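Local coordinates for protein MATE family efflux transporter (Vibrio cholerae, PDB 6IDP) that probably exports drugs and other toxic compounds across the bacterial membrane as a multidrug efflux pump of the MATE family, coupled to protons, at residues 31-42 / 174-183; 264-275 / 344-353. All coordinates share one frame; numbering follows the deposited sequence.

Contact 1: 31-42 / 174-183; sequences FQLVDSAFIGQL and NLILDPIFIF. With OLC ((2R)-2,3-dihydroxypropyl (9Z)-octadec-9-enoate), chain O.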
loop_
_atom_site.group_PDB
_atom_site.type_symbol
_atom_site.label_atom_id
_atom_site.label_comp_id
_atom_site.label_asym_id
_atom_site.label_seq_id
_atom_site.Cartn_x
_atom_site.Cartn_y
_atom_site.Cartn_z
ATOM N N PHE A 31 0.177 15.401 -3.817
ATOM C CA PHE A 31 0.419 16.197 -2.620
ATOM C C PHE A 31 1.788 15.900 -2.020
ATOM O O PHE A 31 2.559 16.814 -1.726
ATOM C CB PHE A 31 -0.657 15.946 -1.559
ATOM C CG PHE A 31 -0.204 16.276 -0.166
ATOM C CD1 PHE A 31 -0.119 17.594 0.252
ATOM C CD2 PHE A 31 0.165 15.272 0.717
ATOM C CE1 PHE A 31 0.313 17.905 1.529
ATOM C CE2 PHE A 31 0.601 15.580 1.993
ATOM C CZ PHE A 31 0.675 16.894 2.398
ATOM N N GLN A 32 2.066 14.611 -1.830
ATOM C CA GLN A 32 3.284 14.149 -1.170
ATOM C C GLN A 32 4.556 14.644 -1.853
ATOM O O GLN A 32 5.532 14.982 -1.184
ATOM C CB GLN A 32 3.299 12.619 -1.102
ATOM C CG GLN A 32 2.213 12.020 -0.218
ATOM C CD GLN A 32 2.194 10.502 -0.258
ATOM O OE1 GLN A 32 2.512 9.891 -1.279
ATOM N NE2 GLN A 32 1.823 9.885 0.859
ATOM N N LEU A 33 4.543 14.681 -3.183
ATOM C CA LEU A 33 5.699 15.140 -3.945
ATOM C C LEU A 33 5.946 16.624 -3.687
ATOM O O LEU A 33 7.084 17.048 -3.477
ATOM C CB LEU A 33 5.501 14.886 -5.443
ATOM C CG LEU A 33 6.733 14.429 -6.231
ATOM C CD1 LEU A 33 7.065 12.975 -5.918
ATOM C CD2 LEU A 33 6.544 14.632 -7.729
ATOM N N VAL A 34 4.872 17.406 -3.696
ATOM C CA VAL A 34 4.956 18.836 -3.424
ATOM C C VAL A 34 5.196 19.080 -1.933
ATOM O O VAL A 34 5.840 20.056 -1.550
ATOM C CB VAL A 34 3.676 19.571 -3.882
ATOM C CG1 VAL A 34 3.829 21.074 -3.718
ATOM C CG2 VAL A 34 3.366 19.232 -5.330
ATOM N N ASP A 35 4.685 18.177 -1.098
ATOM C CA ASP A 35 4.879 18.267 0.348
ATOM C C ASP A 35 6.347 18.109 0.731
ATOM O O ASP A 35 6.852 18.838 1.583
ATOM C CB ASP A 35 4.035 17.214 1.072
ATOM C CG ASP A 35 4.441 17.037 2.525
ATOM O OD1 ASP A 35 4.015 17.851 3.372
ATOM O OD2 ASP A 35 5.182 16.077 2.823
ATOM N N SER A 36 7.026 17.155 0.100
ATOM C CA SER A 36 8.448 16.938 0.351
ATOM C C SER A 36 9.265 18.146 -0.099
ATOM O O SER A 36 10.345 18.406 0.429
ATOM C CB SER A 36 8.938 15.671 -0.360
ATOM O OG SER A 36 8.908 15.827 -1.768
ATOM N N ALA A 37 8.740 18.882 -1.073
ATOM C CA ALA A 37 9.396 20.091 -1.557
ATOM C C ALA A 37 9.313 21.210 -0.522
ATOM O O ALA A 37 10.249 21.996 -0.371
ATOM C CB ALA A 37 8.782 20.539 -2.873
ATOM N N PHE A 38 8.188 21.277 0.184
ATOM C CA PHE A 38 7.994 22.274 1.232
ATOM C C PHE A 38 8.941 22.032 2.406
ATOM O O PHE A 38 9.565 22.965 2.914
ATOM C CB PHE A 38 6.542 22.270 1.719
ATOM C CG PHE A 38 5.582 22.947 0.780
ATOM C CD1 PHE A 38 6.004 23.979 -0.042
ATOM C CD2 PHE A 38 4.256 22.551 0.721
ATOM C CE1 PHE A 38 5.121 24.605 -0.905
ATOM C CE2 PHE A 38 3.368 23.172 -0.139
ATOM C CZ PHE A 38 3.802 24.199 -0.952
ATOM N N ILE A 39 9.046 20.775 2.825
ATOM C CA ILE A 39 9.943 20.400 3.912
ATOM C C ILE A 39 11.405 20.599 3.499
ATOM O O ILE A 39 12.280 20.792 4.344
ATOM C CB ILE A 39 9.720 18.935 4.345
ATOM C CG1 ILE A 39 8.224 18.636 4.461
ATOM C CG2 ILE A 39 10.408 18.651 5.670
ATOM C CD1 ILE A 39 7.525 19.444 5.531
ATOM N N GLY A 40 11.657 20.572 2.193
ATOM C CA GLY A 40 13.001 20.733 1.664
ATOM C C GLY A 40 13.646 22.078 1.952
ATOM O O GLY A 40 14.866 22.219 1.850
ATOM N N GLN A 41 12.834 23.065 2.314
ATOM C CA GLN A 41 13.326 24.413 2.579
ATOM C C GLN A 41 13.502 24.680 4.071
ATOM O O GLN A 41 13.935 25.761 4.469
ATOM C CB GLN A 41 12.373 25.449 1.978
ATOM C CG GLN A 41 12.210 25.346 0.471
ATOM C CD GLN A 41 10.823 25.748 0.012
ATOM O OE1 GLN A 41 9.821 25.327 0.589
ATOM N NE2 GLN A 41 10.757 26.571 -1.028
ATOM N N LEU A 42 13.158 23.693 4.892
ATOM C CA LEU A 42 13.217 23.849 6.341
ATOM C C LEU A 42 14.652 23.837 6.854
ATOM O O LEU A 42 15.036 24.680 7.666
ATOM C CB LEU A 42 12.405 22.753 7.031
ATOM C CG LEU A 42 10.908 22.724 6.712
ATOM C CD1 LEU A 42 10.172 21.782 7.655
ATOM C CD2 LEU A 42 10.318 24.125 6.772
ATOM N N ASN A 174 -4.837 19.396 2.009
ATOM C CA ASN A 174 -3.533 19.339 2.663
ATOM C C ASN A 174 -2.490 20.149 1.899
ATOM O O ASN A 174 -1.586 20.733 2.497
ATOM C CB ASN A 174 -3.066 17.887 2.810
ATOM C CG ASN A 174 -2.029 17.713 3.908
ATOM O OD1 ASN A 174 -1.370 18.669 4.320
ATOM N ND2 ASN A 174 -1.871 16.480 4.377
ATOM N N LEU A 175 -2.625 20.180 0.577
ATOM C CA LEU A 175 -1.717 20.947 -0.272
ATOM C C LEU A 175 -1.851 22.441 0.016
ATOM O O LEU A 175 -0.857 23.153 0.110
ATOM C CB LEU A 175 -1.998 20.653 -1.750
ATOM C CG LEU A 175 -1.002 21.105 -2.825
ATOM C CD1 LEU A 175 -1.260 22.540 -3.280
ATOM C CD2 LEU A 175 0.442 20.922 -2.362
ATOM N N ILE A 176 -3.089 22.902 0.166
ATOM C CA ILE A 176 -3.365 24.309 0.443
ATOM C C ILE A 176 -2.926 24.721 1.849
ATOM O O ILE A 176 -2.336 25.784 2.037
ATOM C CB ILE A 176 -4.868 24.626 0.276
ATOM C CG1 ILE A 176 -5.312 24.372 -1.165
ATOM C CG2 ILE A 176 -5.162 26.063 0.673
ATOM C CD1 ILE A 176 -6.792 24.609 -1.396
ATOM N N LEU A 177 -3.214 23.876 2.834
ATOM C CA LEU A 177 -2.909 24.191 4.227
ATOM C C LEU A 177 -1.418 24.077 4.544
ATOM O O LEU A 177 -0.934 24.681 5.503
ATOM C CB LEU A 177 -3.705 23.279 5.163
ATOM C CG LEU A 177 -5.223 23.482 5.158
ATOM C CD1 LEU A 177 -5.915 22.438 6.022
ATOM C CD2 LEU A 177 -5.575 24.885 5.623
ATOM N N ASP A 178 -0.699 23.309 3.730
ATOM C CA ASP A 178 0.714 23.027 3.975
ATOM C C ASP A 178 1.578 24.293 4.095
ATOM O O ASP A 178 2.207 24.497 5.132
ATOM C CB ASP A 178 1.270 22.107 2.876
ATOM C CG ASP A 178 1.788 20.789 3.422
ATOM O OD1 ASP A 178 1.502 20.474 4.597
ATOM O OD2 ASP A 178 2.474 20.063 2.672
ATOM N N PRO A 179 1.608 25.158 3.060
ATOM C CA PRO A 179 2.526 26.294 3.221
ATOM C C PRO A 179 2.055 27.312 4.259
ATOM O O PRO A 179 2.872 28.066 4.787
ATOM C CB PRO A 179 2.553 26.916 1.825
ATOM C CG PRO A 179 1.212 26.616 1.270
ATOM C CD PRO A 179 0.846 25.252 1.799
ATOM N N ILE A 180 0.757 27.328 4.544
ATOM C CA ILE A 180 0.195 28.272 5.505
ATOM C C ILE A 180 0.659 27.968 6.929
ATOM O O ILE A 180 1.022 28.873 7.680
ATOM C CB ILE A 180 -1.349 28.266 5.458
ATOM C CG1 ILE A 180 -1.840 28.691 4.074
ATOM C CG2 ILE A 180 -1.925 29.180 6.531
ATOM C CD1 ILE A 180 -3.346 28.753 3.952
ATOM N N PHE A 181 0.653 26.694 7.299
ATOM C CA PHE A 181 1.072 26.303 8.640
ATOM C C PHE A 181 2.590 26.207 8.756
ATOM O O PHE A 181 3.161 26.588 9.777
ATOM C CB PHE A 181 0.425 24.977 9.040
ATOM C CG PHE A 181 -0.995 25.117 9.509
ATOM C CD1 PHE A 181 -1.273 25.392 10.837
ATOM C CD2 PHE A 181 -2.050 24.982 8.622
ATOM C CE1 PHE A 181 -2.579 25.526 11.274
ATOM C CE2 PHE A 181 -3.358 25.115 9.052
ATOM C CZ PHE A 181 -3.622 25.388 10.379
ATOM N N ILE A 182 3.240 25.706 7.711
ATOM C CA ILE A 182 4.692 25.556 7.716
ATOM C C ILE A 182 5.414 26.906 7.706
ATOM O O ILE A 182 6.343 27.123 8.484
ATOM C CB ILE A 182 5.170 24.717 6.511
ATOM C CG1 ILE A 182 4.672 23.277 6.639
ATOM C CG2 ILE A 182 6.686 24.736 6.410
ATOM C CD1 ILE A 182 4.890 22.438 5.396
ATOM N N PHE A 183 4.973 27.817 6.844
ATOM C CA PHE A 183 5.683 29.079 6.639
ATOM C C PHE A 183 4.975 30.294 7.232
ATOM O O PHE A 183 5.554 31.017 8.043
ATOM C CB PHE A 183 5.914 29.302 5.144
ATOM C CG PHE A 183 6.747 28.236 4.498
ATOM C CD1 PHE A 183 7.951 27.845 5.059
ATOM C CD2 PHE A 183 6.318 27.613 3.340
ATOM C CE1 PHE A 183 8.721 26.860 4.468
ATOM C CE2 PHE A 183 7.081 26.627 2.745
ATOM C CZ PHE A 183 8.283 26.249 3.310
HETATM C C18 OLC O . -1.959 13.453 3.030
HETATM C C17 OLC O . -0.771 12.521 2.921
HETATM C C16 OLC O . -0.468 11.893 4.263
HETATM C C15 OLC O . 0.158 10.533 4.045
HETATM C C14 OLC O . -0.007 9.690 5.291
#

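Contact 2: 264-275 / 344-353; sequences AAVAAWALGSRF and EVSQILNLHL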
loop_
_atom_site.group_PDB
_atom_site.type_symbol
_atom_site.label_atom_id
_atom_site.label_comp_id
_atom_site.label_asym_id
_atom_site.label_seq_id
_atom_site.Cartn_x
_atom_site.Cartn_y
_atom_site.Cartn_z
ATOM N N ALA A 264 26.226 6.927 -7.332
ATOM C CA ALA A 264 25.409 7.147 -8.521
ATOM C C ALA A 264 24.468 5.976 -8.774
ATOM O O ALA A 264 23.334 6.165 -9.217
ATOM C CB ALA A 264 26.287 7.383 -9.731
ATOM N N ALA A 265 24.949 4.769 -8.502
ATOM C CA ALA A 265 24.125 3.577 -8.629
ATOM C C ALA A 265 22.998 3.612 -7.603
ATOM O O ALA A 265 21.865 3.233 -7.902
ATOM C CB ALA A 265 24.966 2.323 -8.460
ATOM N N VAL A 266 23.313 4.070 -6.394
ATOM C CA VAL A 266 22.306 4.197 -5.345
ATOM C C VAL A 266 21.234 5.204 -5.760
ATOM O O VAL A 266 20.042 4.948 -5.610
ATOM C CB VAL A 266 22.931 4.628 -4.002
ATOM C CG1 VAL A 266 21.846 4.871 -2.961
ATOM C CG2 VAL A 266 23.908 3.573 -3.511
ATOM N N ALA A 267 21.670 6.340 -6.296
ATOM C CA ALA A 267 20.754 7.384 -6.742
ATOM C C ALA A 267 19.893 6.919 -7.918
ATOM O O ALA A 267 18.711 7.253 -8.000
ATOM C CB ALA A 267 21.529 8.638 -7.123
ATOM N N ALA A 268 20.488 6.153 -8.825
ATOM C CA ALA A 268 19.770 5.667 -9.994
ATOM C C ALA A 268 18.691 4.669 -9.591
ATOM O O ALA A 268 17.606 4.645 -10.173
ATOM C CB ALA A 268 20.731 5.038 -10.986
ATOM N N TRP A 269 18.992 3.848 -8.592
ATOM C CA TRP A 269 18.041 2.854 -8.112
ATOM C C TRP A 269 16.844 3.520 -7.439
ATOM O O TRP A 269 15.712 3.052 -7.562
ATOM C CB TRP A 269 18.717 1.886 -7.144
ATOM C CG TRP A 269 17.799 0.817 -6.640
ATOM C CD1 TRP A 269 17.091 0.826 -5.471
ATOM C CD2 TRP A 269 17.487 -0.420 -7.289
ATOM N NE1 TRP A 269 16.359 -0.330 -5.353
ATOM C CE2 TRP A 269 16.584 -1.111 -6.456
ATOM C CE3 TRP A 269 17.882 -1.011 -8.493
ATOM C CZ2 TRP A 269 16.069 -2.365 -6.791
ATOM C CZ3 TRP A 269 17.369 -2.252 -8.822
ATOM C CH2 TRP A 269 16.474 -2.916 -7.975
ATOM N N ALA A 270 17.101 4.613 -6.727
ATOM C CA ALA A 270 16.030 5.355 -6.075
ATOM C C ALA A 270 15.054 5.898 -7.115
ATOM O O ALA A 270 13.841 5.769 -6.963
ATOM C CB ALA A 270 16.596 6.483 -5.224
ATOM N N LEU A 271 15.589 6.496 -8.176
ATOM C CA LEU A 271 14.754 6.997 -9.261
ATOM C C LEU A 271 14.055 5.846 -9.988
ATOM O O LEU A 271 12.887 5.960 -10.364
ATOM C CB LEU A 271 15.586 7.826 -10.241
ATOM C CG LEU A 271 16.107 9.158 -9.691
ATOM C CD1 LEU A 271 17.129 9.776 -10.633
ATOM C CD2 LEU A 271 14.959 10.123 -9.439
ATOM N N GLY A 272 14.770 4.740 -10.174
ATOM C CA GLY A 272 14.217 3.570 -10.833
ATOM C C GLY A 272 13.063 2.944 -10.068
ATOM O O GLY A 272 12.069 2.519 -10.665
ATOM N N SER A 273 13.195 2.889 -8.745
ATOM C CA SER A 273 12.150 2.345 -7.884
ATOM C C SER A 273 10.929 3.255 -7.878
ATOM O O SER A 273 9.789 2.787 -7.858
ATOM C CB SER A 273 12.668 2.158 -6.457
ATOM O OG SER A 273 13.757 1.256 -6.421
ATOM N N ARG A 274 11.183 4.559 -7.883
ATOM C CA ARG A 274 10.121 5.551 -7.960
ATOM C C ARG A 274 9.318 5.368 -9.241
ATOM O O ARG A 274 8.087 5.435 -9.225
ATOM C CB ARG A 274 10.703 6.965 -7.890
ATOM C CG ARG A 274 9.675 8.070 -8.039
ATOM C CD ARG A 274 10.346 9.431 -8.105
ATOM N NE ARG A 274 11.224 9.658 -6.961
ATOM C CZ ARG A 274 10.835 10.223 -5.823
ATOM N NH1 ARG A 274 9.581 10.624 -5.672
ATOM N NH2 ARG A 274 11.704 10.389 -4.834
ATOM N N PHE A 275 10.020 5.128 -10.345
ATOM C CA PHE A 275 9.357 4.892 -11.621
ATOM C C PHE A 275 8.523 3.612 -11.581
ATOM O O PHE A 275 7.403 3.588 -12.092
ATOM C CB PHE A 275 10.369 4.815 -12.767
ATOM C CG PHE A 275 9.736 4.562 -14.108
ATOM C CD1 PHE A 275 9.594 3.271 -14.594
ATOM C CD2 PHE A 275 9.269 5.615 -14.878
ATOM C CE1 PHE A 275 9.002 3.038 -15.819
ATOM C CE2 PHE A 275 8.679 5.384 -16.109
ATOM C CZ PHE A 275 8.545 4.096 -16.577
ATOM N N GLU A 344 26.151 10.402 -14.961
ATOM C CA GLU A 344 26.492 9.103 -14.398
ATOM C C GLU A 344 25.241 8.400 -13.873
ATOM O O GLU A 344 25.079 7.192 -14.043
ATOM C CB GLU A 344 27.524 9.254 -13.282
ATOM C CG GLU A 344 28.092 7.937 -12.776
ATOM C CD GLU A 344 29.071 8.122 -11.630
ATOM O OE1 GLU A 344 29.332 9.283 -11.247
ATOM O OE2 GLU A 344 29.575 7.107 -11.107
ATOM N N VAL A 345 24.353 9.165 -13.244
ATOM C CA VAL A 345 23.117 8.606 -12.724
ATOM C C VAL A 345 22.152 8.266 -13.857
ATOM O O VAL A 345 21.541 7.197 -13.861
ATOM C CB VAL A 345 22.428 9.569 -11.738
ATOM C CG1 VAL A 345 21.179 8.919 -11.155
ATOM C CG2 VAL A 345 23.387 9.970 -10.629
ATOM N N SER A 346 22.028 9.173 -14.822
ATOM C CA SER A 346 21.082 8.993 -15.919
ATOM C C SER A 346 21.473 7.832 -16.834
ATOM O O SER A 346 20.608 7.190 -17.427
ATOM C CB SER A 346 20.948 10.283 -16.735
ATOM O OG SER A 346 22.149 10.592 -17.417
ATOM N N GLN A 347 22.770 7.562 -16.946
ATOM C CA GLN A 347 23.238 6.440 -17.755
ATOM C C GLN A 347 22.839 5.101 -17.135
ATOM O O GLN A 347 22.436 4.173 -17.838
ATOM C CB GLN A 347 24.755 6.499 -17.942
ATOM C CG GLN A 347 25.222 7.515 -18.977
ATOM C CD GLN A 347 26.712 7.418 -19.245
ATOM O OE1 GLN A 347 27.389 6.532 -18.724
ATOM N NE2 GLN A 347 27.231 8.328 -20.062
ATOM N N ILE A 348 22.956 5.006 -15.814
ATOM C CA ILE A 348 22.590 3.788 -15.101
ATOM C C ILE A 348 21.071 3.638 -15.045
ATOM O O ILE A 348 20.539 2.533 -15.154
ATOM C CB ILE A 348 23.173 3.778 -13.672
ATOM C CG1 ILE A 348 24.702 3.853 -13.728
ATOM C CG2 ILE A 348 22.732 2.532 -12.919
ATOM C CD1 ILE A 348 25.373 3.870 -12.362
ATOM N N LEU A 349 20.377 4.762 -14.890
ATOM C CA LEU A 349 18.919 4.769 -14.891
ATOM C C LEU A 349 18.372 4.371 -16.261
ATOM O O LEU A 349 17.368 3.665 -16.354
ATOM C CB LEU A 349 18.392 6.146 -14.479
ATOM C CG LEU A 349 16.876 6.352 -14.502
ATOM C CD1 LEU A 349 16.165 5.356 -13.586
ATOM C CD2 LEU A 349 16.533 7.785 -14.118
ATOM N N ASN A 350 19.039 4.827 -17.319
ATOM C CA ASN A 350 18.691 4.448 -18.690
ATOM C C ASN A 350 18.675 2.928 -18.844
ATOM O O ASN A 350 17.793 2.365 -19.498
ATOM C CB ASN A 350 19.682 5.074 -19.678
ATOM C CG ASN A 350 19.189 5.045 -21.117
ATOM O OD1 ASN A 350 18.288 4.282 -21.472
ATOM N ND2 ASN A 350 19.793 5.880 -21.958
ATOM N N LEU A 351 19.650 2.268 -18.225
ATOM C CA LEU A 351 19.733 0.813 -18.258
ATOM C C LEU A 351 18.579 0.170 -17.494
ATOM O O LEU A 351 18.013 -0.827 -17.934
ATOM C CB LEU A 351 21.067 0.342 -17.681
ATOM C CG LEU A 351 21.357 -1.147 -17.859
ATOM C CD1 LEU A 351 21.390 -1.504 -19.336
ATOM C CD2 LEU A 351 22.661 -1.521 -17.186
ATOM N N HIS A 352 18.240 0.744 -16.345
ATOM C CA HIS A 352 17.152 0.225 -15.529
ATOM C C HIS A 352 15.836 0.244 -16.300
ATOM O O HIS A 352 15.053 -0.702 -16.239
ATOM C CB HIS A 352 17.020 1.036 -14.238
ATOM C CG HIS A 352 15.813 0.686 -13.422
ATOM N ND1 HIS A 352 15.858 -0.210 -12.378
ATOM C CD2 HIS A 352 14.530 1.115 -13.502
ATOM C CE1 HIS A 352 14.650 -0.320 -11.847
ATOM N NE2 HIS A 352 13.831 0.471 -12.508
ATOM N N LEU A 353 15.613 1.324 -17.040
ATOM C CA LEU A 353 14.344 1.555 -17.719
ATOM C C LEU A 353 14.105 0.649 -18.928
ATOM O O LEU A 353 12.981 0.573 -19.427
ATOM C CB LEU A 353 14.249 3.019 -18.155
ATOM C CG LEU A 353 14.168 4.040 -17.021
ATOM C CD1 LEU A 353 14.007 5.446 -17.577
ATOM C CD2 LEU A 353 13.022 3.691 -16.079
#

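Contact 1: 31-42 / 174-183
Asp35 and Asp178 bring their carboxylates together between two nearly parallel helices, 31-39 and 174-183, whose axes approach to 10.1 Å. OD1 of Asp35 lies 2.8 Å from OD2 of Asp178, with the two carboxylate planes almost coplanar. Two oxygens this close suggest that an acid group holds a proton between them. Two rings adjoin Asp178: its OD2 is 3.3 Å from CE1 of Phe31 and lies in the plane of the Phe38 ring, at its edge, 3.6 Å from CD2 of Phe38, where the weakly positive ring hydrogens suit an oxygen.

Aromatic faces make the second group. With CG anti to the backbone N (chi1 157°), the Phe31 ring continues toward helix 174-183. There the amide of Asn174 stacks on it, the planes 28° apart, and Asn174 CB makes a CH-pi contact 3.9 Å from the ring centroid; CB of Asp35 covers the opposite face. Thr196 hydrogen-bonds Asn174 ND2, which helps hold the amide in this orientation. The oleoyl tail of a monoolein also reaches Phe31, its C17 being 3.5 Å from CE2.

Apolar packing and a knob-into-hole fit make up the rest. Phe38 is a knob among Asp178, Pro179, Ile182 and Phe183, with one face over the Pro179 ring. Val34 CG1 meets Leu175 CD2 at 3.7 Å, while branched Ile39 and Leu42 close on Ile182, and Leu42 CD2 also reaches CE1 of Phe183. Pro179, lacking an N-H, leaves helix 174-183 kinked at the level of Phe38. Two closely spaced aspartates beside a proline-kinked helix in the N-terminal MatE region are consistent with the proton-dependent conformational change of MATE transporters.

Contact 2: 264-275 / 344-353
Ala264 opens the contact by setting its methyl against the extended side chain of Glu344, CB lying 3.5 Å from CD. The next residue of that helix, Val345, drops as a knob into the hole formed by Ala264, Ala267, Ala268 and Leu271; three of those four are alanines, small enough to let the helix axes approach to 8.3 Å while crossing at -49°. Ala265 points away, yet its backbone CA still receives CD1 of Ile348 at 3.9 Å. Ala268 points toward the other helix, its CB 3.7 Å from CG2 of Ile348, a branch carried anti to the backbone N.

Trp269 then presents the face of its six-membered ring to an edge of His352, an offset edge-to-face pair with planes 83° apart. Phe411 of helix 379-435 adds another edge-to-face ring to His352 and also touches Trp269. Leu271 CB packs on CD2 of Leu349, the two side chains crossing at about a right angle. Gly272, with no side chain, lets the imidazole lie directly against its backbone: its CA sits over the face of His352, 3.8 Å from the centroid, and its O is 3.3 Å from NE2. At the end, Phe275 offers a ring face to Leu353 CD2, 4.0 Å from the centroid.

Alanine and glycine thus let the helices come close, and branched Val345, Ile348 and Leu349 pack against them. Cohesion rests mainly on dispersion and CH-pi contacts. ND1 of His352 is buried without a partner in the model; surroundings this apolar would probably disfavour a charged imidazole.

From the N terminus, helix 5-39 runs into contact 1, which closes only when helix 161-184 returns beside it, enclosing a long and almost wholly helical loop. The chain then passes through helices 189-213 and 226-259 before contact 2 opens on helix 263-279; its smaller loop closes at helix 343-355. The two loops follow in series and neither nest nor cross, each lying within its own MatE region. Their centres are 26 Å apart, but the segments meet where Leu33 CD1 packs 3.5 Å from Arg274 NH1. Helix 5-39 therefore touches helix 263-279, joining the two MatE regions at this point.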